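Local coordinates for guanine nucleotide exchange factor SRM1 (Saccharomyces cerevisiae, PDB 3OF7), which promotes the exchange of GDP for GTP on the GTPases GSP1 and GSP2, binds chromatin, and controls RNA metabolism and transport, at residues Leu29-Cys33 / Ala428-His432; Glu52-Pro56 / Tyr407-Pro413; Ile315-Ala319 / Lys380-Ala384; Ile397-Gly402 / Thr418-Ile424. The contacts are given in a common frame with arbitrary orientation. Residues are numbered along the deposited sequence.

Contact 1. Residues Leu29-Cys33 / Ala428-His432; sequences LDIFC and ATQDH
The blade that closes the RCC1-type beta-propeller takes strands from both chain ends, and here its N-terminal strand meets the turn leading into a C-terminal one. Residues 30-33 are extended; T429-H432 forms a type I beta turn, with H432 N bonded to T429 O at 3.0 Å. The backbones stay apart, F32 to T429 at 8.4 Å and D30 to H432 at 8.9 Å between CA atoms, so side chains span the gap. D30 and F32 both point toward the turn. D30 (chi1 m) accepts a His-carboxylate hydrogen bond, H432 NE2 to D30 OD2, 2.7 Å and nearly linear. F32 (chi1 m) presents its edge to the H432 face in a T-shaped stack, centroids 5.0 Å apart and planes at 88°. Its own face receives the methyl T429 CG2, 3.5 Å from the F32 ring centroid, a CH-pi contact. R64 forms a salt bridge to D30 OD1, P56 and L58 of strand 56-58 pack on F32, and strand 443-450 hydrogen-bonds along the other edge of strand 30-34.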
# COMPACT_ATOMS: atom_id res chain seq x y z
N LEU A 29 0.10 3.42 -18.66
CA LEU A 29 1.21 4.05 -17.95
C LEU A 29 2.57 3.46 -18.31
O LEU A 29 2.70 2.26 -18.52
CB LEU A 29 1.01 3.88 -16.43
CG LEU A 29 -0.26 4.46 -15.80
CD1 LEU A 29 -0.50 3.86 -14.41
CD2 LEU A 29 -0.22 5.98 -15.75
N ASP A 30 3.59 4.33 -18.36
CA ASP A 30 4.97 3.87 -18.23
C ASP A 30 5.13 3.43 -16.78
O ASP A 30 4.79 4.17 -15.86
CB ASP A 30 5.95 5.01 -18.53
CG ASP A 30 6.02 5.35 -20.01
OD1 ASP A 30 5.81 4.45 -20.86
OD2 ASP A 30 6.31 6.52 -20.31
N ILE A 31 5.65 2.22 -16.57
CA ILE A 31 5.88 1.69 -15.22
C ILE A 31 7.38 1.75 -14.88
O ILE A 31 8.22 1.33 -15.66
CB ILE A 31 5.36 0.22 -15.09
CG1 ILE A 31 3.86 0.13 -15.44
CG2 ILE A 31 5.66 -0.38 -13.69
CD1 ILE A 31 2.93 0.99 -14.57
N PHE A 32 7.69 2.28 -13.69
CA PHE A 32 9.06 2.39 -13.22
C PHE A 32 9.21 1.62 -11.91
O PHE A 32 8.32 1.66 -11.08
CB PHE A 32 9.42 3.85 -12.96
CG PHE A 32 9.27 4.73 -14.16
CD1 PHE A 32 10.32 4.88 -15.06
CD2 PHE A 32 8.07 5.38 -14.42
CE1 PHE A 32 10.18 5.69 -16.20
CE2 PHE A 32 7.92 6.19 -15.54
CZ PHE A 32 8.98 6.34 -16.43
N CYS A 33 10.36 0.98 -11.74
CA CYS A 33 10.65 0.19 -10.55
C CYS A 33 12.04 0.53 -10.04
O CYS A 33 12.96 0.80 -10.84
CB CYS A 33 10.57 -1.31 -10.87
SG CYS A 33 8.96 -1.88 -11.45
N ALA A 428 15.00 9.23 -16.46
CA ALA A 428 13.85 8.41 -16.84
C ALA A 428 12.50 9.03 -16.52
O ALA A 428 11.54 8.83 -17.26
CB ALA A 428 13.96 7.03 -16.19
N THR A 429 12.43 9.81 -15.45
CA THR A 429 11.14 10.31 -14.97
C THR A 429 11.03 11.83 -14.84
O THR A 429 9.97 12.33 -14.48
CB THR A 429 10.75 9.68 -13.59
OG1 THR A 429 11.71 10.05 -12.60
CG2 THR A 429 10.70 8.17 -13.69
N GLN A 430 12.11 12.56 -15.13
CA GLN A 430 12.12 14.01 -14.90
C GLN A 430 11.06 14.77 -15.69
O GLN A 430 10.62 15.83 -15.26
CB GLN A 430 13.51 14.61 -15.14
CG GLN A 430 13.98 14.55 -16.59
CD GLN A 430 15.41 15.07 -16.76
OE1 GLN A 430 15.98 15.68 -15.86
NE2 GLN A 430 15.98 14.81 -17.93
N ASP A 431 10.64 14.23 -16.84
CA ASP A 431 9.62 14.88 -17.65
C ASP A 431 8.32 14.06 -17.69
O ASP A 431 7.50 14.19 -18.62
CB ASP A 431 10.16 15.18 -19.05
CG ASP A 431 11.32 16.16 -19.00
OD1 ASP A 431 11.24 17.15 -18.24
OD2 ASP A 431 12.31 15.96 -19.74
N HIS A 432 8.13 13.22 -16.68
CA HIS A 432 6.90 12.44 -16.56
C HIS A 432 5.96 13.06 -15.55
O HIS A 432 6.39 13.65 -14.56
CB HIS A 432 7.20 11.00 -16.13
CG HIS A 432 7.46 10.07 -17.28
ND1 HIS A 432 8.62 10.11 -18.01
CD2 HIS A 432 6.71 9.07 -17.80
CE1 HIS A 432 8.58 9.18 -18.95
NE2 HIS A 432 7.43 8.53 -18.83

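Contact 2. Residues Glu52-Pro56 / Tyr407-Pro413; sequences EVKRP and YAVGLGP
Y407 opens its segment with a left-handed backbone (phi 65°, psi 21°) and, at chi1 m, its ring face meets the K54 side chain: K54 CG sits 3.8 Å from the Y407 ring centroid, a CH-pi contact. The extended K54 chain carries NZ on to a water at 2.7 Å, which Y407 OH reaches weakly at 3.3 Å. A type I turn then runs from Y407 to G410, closed by G410 N to Y407 O at 3.0 Å. G410 has positive phi, which favours glycine, and its CA comes 3.3 Å from K54 O. The contact joins the first and seventh RCC1 repeats of the propeller through the corner at K54 and R55, where the chain leaves strand 52-53. G410 O also receives a weak hydrogen bond from R55 NH1 at 3.0 Å. Across L411 and G412 the R55 guanidinium lies flat over the peptide. G412 N donates to K54 O at 3.1 Å; at phi 98°, psi -161° a side chain would clash, so glycine is required.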
# COMPACT_ATOMS: atom_id res chain seq x y z
N GLU A 52 19.30 -4.67 -7.92
CA GLU A 52 19.54 -3.48 -7.11
C GLU A 52 19.59 -2.27 -8.04
O GLU A 52 20.47 -2.18 -8.92
CB GLU A 52 20.81 -3.62 -6.28
CG GLU A 52 21.12 -2.45 -5.37
CD GLU A 52 22.47 -2.59 -4.69
OE1 GLU A 52 23.50 -2.26 -5.32
OE2 GLU A 52 22.51 -3.04 -3.53
N VAL A 53 18.64 -1.36 -7.86
CA VAL A 53 18.39 -0.28 -8.81
C VAL A 53 18.11 0.98 -8.01
O VAL A 53 17.11 1.07 -7.30
CB VAL A 53 17.23 -0.66 -9.77
CG1 VAL A 53 16.79 0.52 -10.61
CG2 VAL A 53 17.64 -1.83 -10.68
N LYS A 54 19.00 1.96 -8.11
CA LYS A 54 19.02 3.08 -7.17
C LYS A 54 18.21 4.30 -7.62
O LYS A 54 18.10 5.28 -6.88
CB LYS A 54 20.48 3.45 -6.84
CG LYS A 54 21.28 2.29 -6.25
CD LYS A 54 22.75 2.61 -6.06
CE LYS A 54 23.52 1.37 -5.61
NZ LYS A 54 24.97 1.65 -5.31
N ARG A 55 17.66 4.24 -8.84
CA ARG A 55 16.81 5.30 -9.40
C ARG A 55 15.69 4.65 -10.21
O ARG A 55 15.88 3.55 -10.72
CB ARG A 55 17.63 6.19 -10.35
CG ARG A 55 18.70 7.06 -9.69
CD ARG A 55 18.08 8.09 -8.79
NE ARG A 55 18.97 9.22 -8.54
CZ ARG A 55 18.55 10.40 -8.08
NH1 ARG A 55 17.26 10.59 -7.82
NH2 ARG A 55 19.43 11.38 -7.89
N PRO A 56 14.52 5.33 -10.33
CA PRO A 56 13.41 4.77 -11.11
C PRO A 56 13.85 4.29 -12.49
O PRO A 56 14.43 5.06 -13.26
CB PRO A 56 12.44 5.95 -11.23
CG PRO A 56 12.66 6.72 -9.97
CD PRO A 56 14.14 6.61 -9.70
N TYR A 407 17.75 1.52 -1.02
CA TYR A 407 17.59 2.45 -2.17
C TYR A 407 16.14 2.55 -2.65
O TYR A 407 15.88 2.96 -3.78
CB TYR A 407 18.52 2.07 -3.34
CG TYR A 407 19.94 1.79 -2.91
CD1 TYR A 407 20.82 2.84 -2.63
CD2 TYR A 407 20.40 0.48 -2.76
CE1 TYR A 407 22.13 2.60 -2.22
CE2 TYR A 407 21.71 0.22 -2.35
CZ TYR A 407 22.56 1.29 -2.08
OH TYR A 407 23.86 1.05 -1.68
N ALA A 408 15.21 2.18 -1.78
CA ALA A 408 13.78 2.21 -2.11
C ALA A 408 13.27 3.64 -2.29
O ALA A 408 12.20 3.85 -2.88
CB ALA A 408 12.99 1.49 -1.02
N VAL A 409 14.02 4.61 -1.79
CA VAL A 409 13.67 6.02 -1.97
C VAL A 409 14.04 6.54 -3.37
O VAL A 409 13.54 7.58 -3.80
CB VAL A 409 14.26 6.94 -0.86
CG1 VAL A 409 13.68 6.57 0.51
CG2 VAL A 409 15.79 6.88 -0.83
N GLY A 410 14.90 5.80 -4.08
CA GLY A 410 15.31 6.14 -5.45
C GLY A 410 16.05 7.47 -5.56
O GLY A 410 15.85 8.25 -6.50
N LEU A 411 16.90 7.74 -4.58
CA LEU A 411 17.62 9.01 -4.54
C LEU A 411 19.11 8.87 -4.87
O LEU A 411 19.91 9.76 -4.60
CB LEU A 411 17.38 9.72 -3.19
CG LEU A 411 15.92 10.17 -2.98
CD1 LEU A 411 15.67 10.65 -1.56
CD2 LEU A 411 15.49 11.26 -3.99
N GLY A 412 19.47 7.74 -5.48
CA GLY A 412 20.84 7.53 -5.97
C GLY A 412 21.74 6.73 -5.04
O GLY A 412 21.25 6.03 -4.14
N PRO A 413 23.07 6.86 -5.24
CA PRO A 413 24.09 6.03 -4.60
C PRO A 413 24.46 6.50 -3.19
O PRO A 413 25.63 6.75 -2.90
CB PRO A 413 25.30 6.19 -5.53
CG PRO A 413 25.16 7.58 -6.07
CD PRO A 413 23.67 7.88 -6.13
O HOH W 1 25.49 3.40 -3.33

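Contact 3. Residues Ile315-Ala319 / Lys380-Ala384; sequences IRSIA and KSVAA
A319 sets its methyl against the backbone and small side chains of the facing strand: A319 CB lies 3.7 Å from V382 O, 3.7 Å from A383 CA, 4.1 Å from A384 CB and 3.9 Å from V382 CG1. Strands 315-319 and 381-384 run in the same direction, their axes 15° apart and 6.1 Å at closest approach, and A319 and A383 have CA atoms 5.2 Å apart. So tight an approach suits alanine. Where the strands diverge (S317 to S381, 7.3 Å between CA atoms), water fills the gap: one molecule bonds S317 OG at 2.8 Å and accepts from V382 N at 3.0 Å, while another donates to I318 O at 3.0 Å and weakly to V382 O at 3.3 Å. A classic beta bulge, in which R316 (psi -52°) and S317 both face L328, turns both their CB atoms toward residues 380-384. R316, trans at chi1 to chi3 and turned at chi4 (84°), reaches K380 O with two donors, R316 NE at 3.0 Å and R316 NH2 at 3.2 Å. As inner strands of successive beta-propeller blades, the two pack side by side around the central axis without sharing a sheet.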
# COMPACT_ATOMS: atom_id res chain seq x y z
N ILE A 315 -10.20 14.08 4.98
CA ILE A 315 -9.29 12.99 4.61
C ILE A 315 -9.48 12.57 3.15
O ILE A 315 -10.60 12.27 2.72
CB ILE A 315 -9.46 11.74 5.52
CG1 ILE A 315 -9.42 12.10 7.02
CG2 ILE A 315 -8.45 10.63 5.15
CD1 ILE A 315 -8.19 12.87 7.50
N ARG A 316 -8.38 12.55 2.40
CA ARG A 316 -8.40 12.07 1.03
C ARG A 316 -7.96 10.61 0.97
O ARG A 316 -8.66 9.76 0.41
CB ARG A 316 -7.50 12.95 0.17
CG ARG A 316 -7.38 12.55 -1.30
CD ARG A 316 -6.71 13.71 -2.02
NE ARG A 316 -6.17 13.39 -3.33
CZ ARG A 316 -6.87 13.38 -4.46
NH1 ARG A 316 -8.18 13.63 -4.44
NH2 ARG A 316 -6.26 13.11 -5.61
N SER A 317 -6.82 10.31 1.58
CA SER A 317 -6.29 8.95 1.56
C SER A 317 -5.26 8.76 2.66
O SER A 317 -4.78 9.73 3.25
CB SER A 317 -5.67 8.62 0.20
OG SER A 317 -4.59 9.49 -0.08
N ILE A 318 -4.93 7.50 2.92
CA ILE A 318 -3.97 7.16 3.95
C ILE A 318 -3.04 6.09 3.38
O ILE A 318 -3.47 5.22 2.64
CB ILE A 318 -4.69 6.60 5.21
CG1 ILE A 318 -5.65 7.64 5.80
CG2 ILE A 318 -3.67 6.15 6.26
CD1 ILE A 318 -6.69 7.03 6.71
N ALA A 319 -1.75 6.18 3.72
CA ALA A 319 -0.82 5.11 3.44
C ALA A 319 -0.07 4.82 4.72
O ALA A 319 0.22 5.74 5.49
CB ALA A 319 0.15 5.51 2.34
N LYS A 380 -0.93 14.93 -3.94
CA LYS A 380 -2.19 14.38 -4.42
C LYS A 380 -2.37 12.88 -4.14
O LYS A 380 -3.49 12.39 -4.12
CB LYS A 380 -2.44 14.73 -5.90
CG LYS A 380 -1.38 14.22 -6.88
CD LYS A 380 -1.80 14.54 -8.31
CE LYS A 380 -0.84 13.94 -9.32
NZ LYS A 380 -1.40 13.98 -10.73
N SER A 381 -1.26 12.16 -3.93
CA SER A 381 -1.32 10.76 -3.51
C SER A 381 -0.06 10.40 -2.72
O SER A 381 0.95 11.09 -2.80
CB SER A 381 -1.48 9.80 -4.70
OG SER A 381 -0.30 9.74 -5.50
N VAL A 382 -0.14 9.32 -1.95
CA VAL A 382 0.96 8.89 -1.09
C VAL A 382 0.98 7.36 -1.01
O VAL A 382 -0.06 6.72 -1.12
CB VAL A 382 0.84 9.57 0.31
CG1 VAL A 382 -0.45 9.15 1.04
CG2 VAL A 382 2.07 9.31 1.18
N ALA A 383 2.17 6.80 -0.85
CA ALA A 383 2.33 5.37 -0.65
C ALA A 383 3.43 5.15 0.38
O ALA A 383 4.32 5.98 0.53
CB ALA A 383 2.69 4.68 -1.95
N ALA A 384 3.36 4.03 1.08
CA ALA A 384 4.33 3.70 2.12
C ALA A 384 4.70 2.24 2.03
O ALA A 384 3.82 1.38 1.82
CB ALA A 384 3.75 4.01 3.49
O HOH W 2 -2.86 8.12 -1.76
O HOH W 3 -3.09 5.69 -0.26

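Contact 4. Residues Ile397-Gly402 / Thr418-Ile424; sequences IAYSWG and TEVPTRI
Strand 398-402 pairs antiparallel with a partner that is bent at V420, and the backbone groups between them are well paired. S400 and T422 form a hydrogen-bonded pair, S400 N to T422 O and T422 N to S400 O, each 2.9 Å; G402 and T418 do the same, G402 N to T418 O and T418 N to G402 O, again 2.9 Å. I424 N donates to A398 O at 2.9 Å, almost straight. A398 N and I424 O are bridged by a water, which accepts from A398 N at 2.9 Å and donates to I424 O at 3.0 Å. Between S400 and G402 the register slips by two, a beta bulge at the corner. T422 OG1 closes this corner by donating to V420 O at 2.7 Å. These are the third and outermost strands of a propeller blade, the axes of 398-402 and 421-423 crossing at 136°. On the inner side, Y399 and W401 bond by backbone to A391 and S389. P421 CG lies over the face of the W401 six-membered ring, 3.8 Å from its centroid, a CH-pi contact that suits the flat indole. The backbone CH of R423 makes another, R423 CA 4.0 Å from the Y399 ring centroid. G402, at phi 112° and psi -152°, adopts angles that call for glycine. S400 OG hydrogen-bonds V409 O, and W401 NE1 bonds weakly to E344 O.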
# COMPACT_ATOMS: atom_id res chain seq x y z
N ILE A 397 5.41 15.34 -9.76
CA ILE A 397 6.78 15.03 -9.38
C ILE A 397 6.69 14.22 -8.08
O ILE A 397 5.96 14.61 -7.17
CB ILE A 397 7.63 16.32 -9.20
CG1 ILE A 397 7.80 17.02 -10.56
CG2 ILE A 397 9.01 16.00 -8.59
CD1 ILE A 397 8.69 18.26 -10.54
N ALA A 398 7.40 13.10 -8.04
CA ALA A 398 7.44 12.23 -6.85
C ALA A 398 8.51 12.65 -5.84
O ALA A 398 9.59 13.13 -6.20
CB ALA A 398 7.62 10.77 -7.27
N TYR A 399 8.19 12.44 -4.56
CA TYR A 399 9.05 12.81 -3.43
C TYR A 399 9.13 11.62 -2.49
O TYR A 399 8.12 10.99 -2.20
CB TYR A 399 8.47 14.00 -2.66
CG TYR A 399 8.57 15.31 -3.42
CD1 TYR A 399 7.77 15.54 -4.54
CD2 TYR A 399 9.46 16.32 -3.02
CE1 TYR A 399 7.85 16.73 -5.25
CE2 TYR A 399 9.55 17.52 -3.73
CZ TYR A 399 8.74 17.71 -4.84
OH TYR A 399 8.81 18.88 -5.56
N SER A 400 10.33 11.32 -2.02
CA SER A 400 10.52 10.14 -1.18
C SER A 400 11.34 10.47 0.06
O SER A 400 12.05 11.48 0.12
CB SER A 400 11.21 9.03 -1.98
OG SER A 400 12.49 9.46 -2.43
N TRP A 401 11.23 9.59 1.06
CA TRP A 401 11.98 9.73 2.30
C TRP A 401 11.91 8.45 3.11
O TRP A 401 11.12 7.54 2.80
CB TRP A 401 11.47 10.91 3.14
CG TRP A 401 10.06 10.76 3.71
CD1 TRP A 401 9.73 10.42 4.99
CD2 TRP A 401 8.82 10.96 3.02
NE1 TRP A 401 8.37 10.41 5.15
CE2 TRP A 401 7.78 10.73 3.95
CE3 TRP A 401 8.48 11.31 1.70
CZ2 TRP A 401 6.42 10.85 3.62
CZ3 TRP A 401 7.13 11.42 1.36
CH2 TRP A 401 6.11 11.19 2.32
N GLY A 402 12.74 8.38 4.14
CA GLY A 402 12.76 7.23 5.03
C GLY A 402 14.04 6.42 4.91
O GLY A 402 15.10 6.95 4.60
N THR A 418 16.81 9.26 4.41
CA THR A 418 16.39 10.57 3.91
C THR A 418 15.37 11.18 4.87
O THR A 418 14.29 10.63 5.07
CB THR A 418 15.83 10.48 2.47
OG1 THR A 418 16.84 9.98 1.59
CG2 THR A 418 15.37 11.85 1.98
N GLU A 419 15.73 12.33 5.44
CA GLU A 419 15.01 12.91 6.57
C GLU A 419 13.64 13.52 6.26
O GLU A 419 12.72 13.41 7.07
CB GLU A 419 15.89 13.94 7.30
CG GLU A 419 15.33 14.37 8.65
CD GLU A 419 16.31 15.24 9.42
OE1 GLU A 419 17.14 15.91 8.78
OE2 GLU A 419 16.24 15.25 10.67
N VAL A 420 13.52 14.18 5.12
CA VAL A 420 12.29 14.87 4.74
C VAL A 420 11.96 14.51 3.29
O VAL A 420 12.84 14.06 2.56
CB VAL A 420 12.42 16.42 4.86
CG1 VAL A 420 12.54 16.83 6.33
CG2 VAL A 420 13.61 16.95 4.05
N PRO A 421 10.69 14.70 2.88
CA PRO A 421 10.31 14.41 1.50
C PRO A 421 11.22 15.11 0.49
O PRO A 421 11.35 16.34 0.50
CB PRO A 421 8.87 14.93 1.42
CG PRO A 421 8.37 14.77 2.83
CD PRO A 421 9.54 15.15 3.68
N THR A 422 11.84 14.32 -0.38
CA THR A 422 12.89 14.81 -1.27
C THR A 422 12.56 14.44 -2.71
O THR A 422 12.27 13.27 -3.03
CB THR A 422 14.27 14.27 -0.82
OG1 THR A 422 14.53 14.70 0.52
CG2 THR A 422 15.39 14.76 -1.72
N ARG A 423 12.60 15.44 -3.57
CA ARG A 423 12.30 15.29 -4.99
C ARG A 423 13.13 14.18 -5.64
O ARG A 423 14.35 14.13 -5.48
CB ARG A 423 12.57 16.62 -5.69
CG ARG A 423 12.39 16.63 -7.19
CD ARG A 423 12.68 18.04 -7.69
NE ARG A 423 12.58 18.16 -9.13
CZ ARG A 423 13.02 19.20 -9.83
NH1 ARG A 423 13.61 20.21 -9.20
NH2 ARG A 423 12.88 19.22 -11.15
N ILE A 424 12.45 13.29 -6.36
CA ILE A 424 13.13 12.31 -7.20
C ILE A 424 13.33 12.95 -8.58
O ILE A 424 12.36 13.24 -9.29
CB ILE A 424 12.35 10.99 -7.33
CG1 ILE A 424 12.14 10.35 -5.94
CG2 ILE A 424 13.08 10.03 -8.26
CD1 ILE A 424 11.14 9.19 -5.91
O HOH W 4 9.52 12.56 -9.91

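Contacts 1 and 2 both join the first RCC1 repeat to the seventh, closing the propeller ring; contact 2 is nested inside the chain loop that contact 1 closes. Their centres lie about 14 Å apart and they touch around P56, where T429 CG2 is 3.7 Å from P56 CB and A428 CB is 3.6 Å from P56 O. Contact 4 lies about 11 Å from contact 2 between centres, joined to it by a probable hydrogen bond of 2.6 Å from S400 OG to V409 O and by L411 packing on T418 and R423. Contact 3, between inner strands, stands about 9 Å from contacts 1 and 2 at nearest atoms, but shares with contact 4 the sheet of strand 379-384.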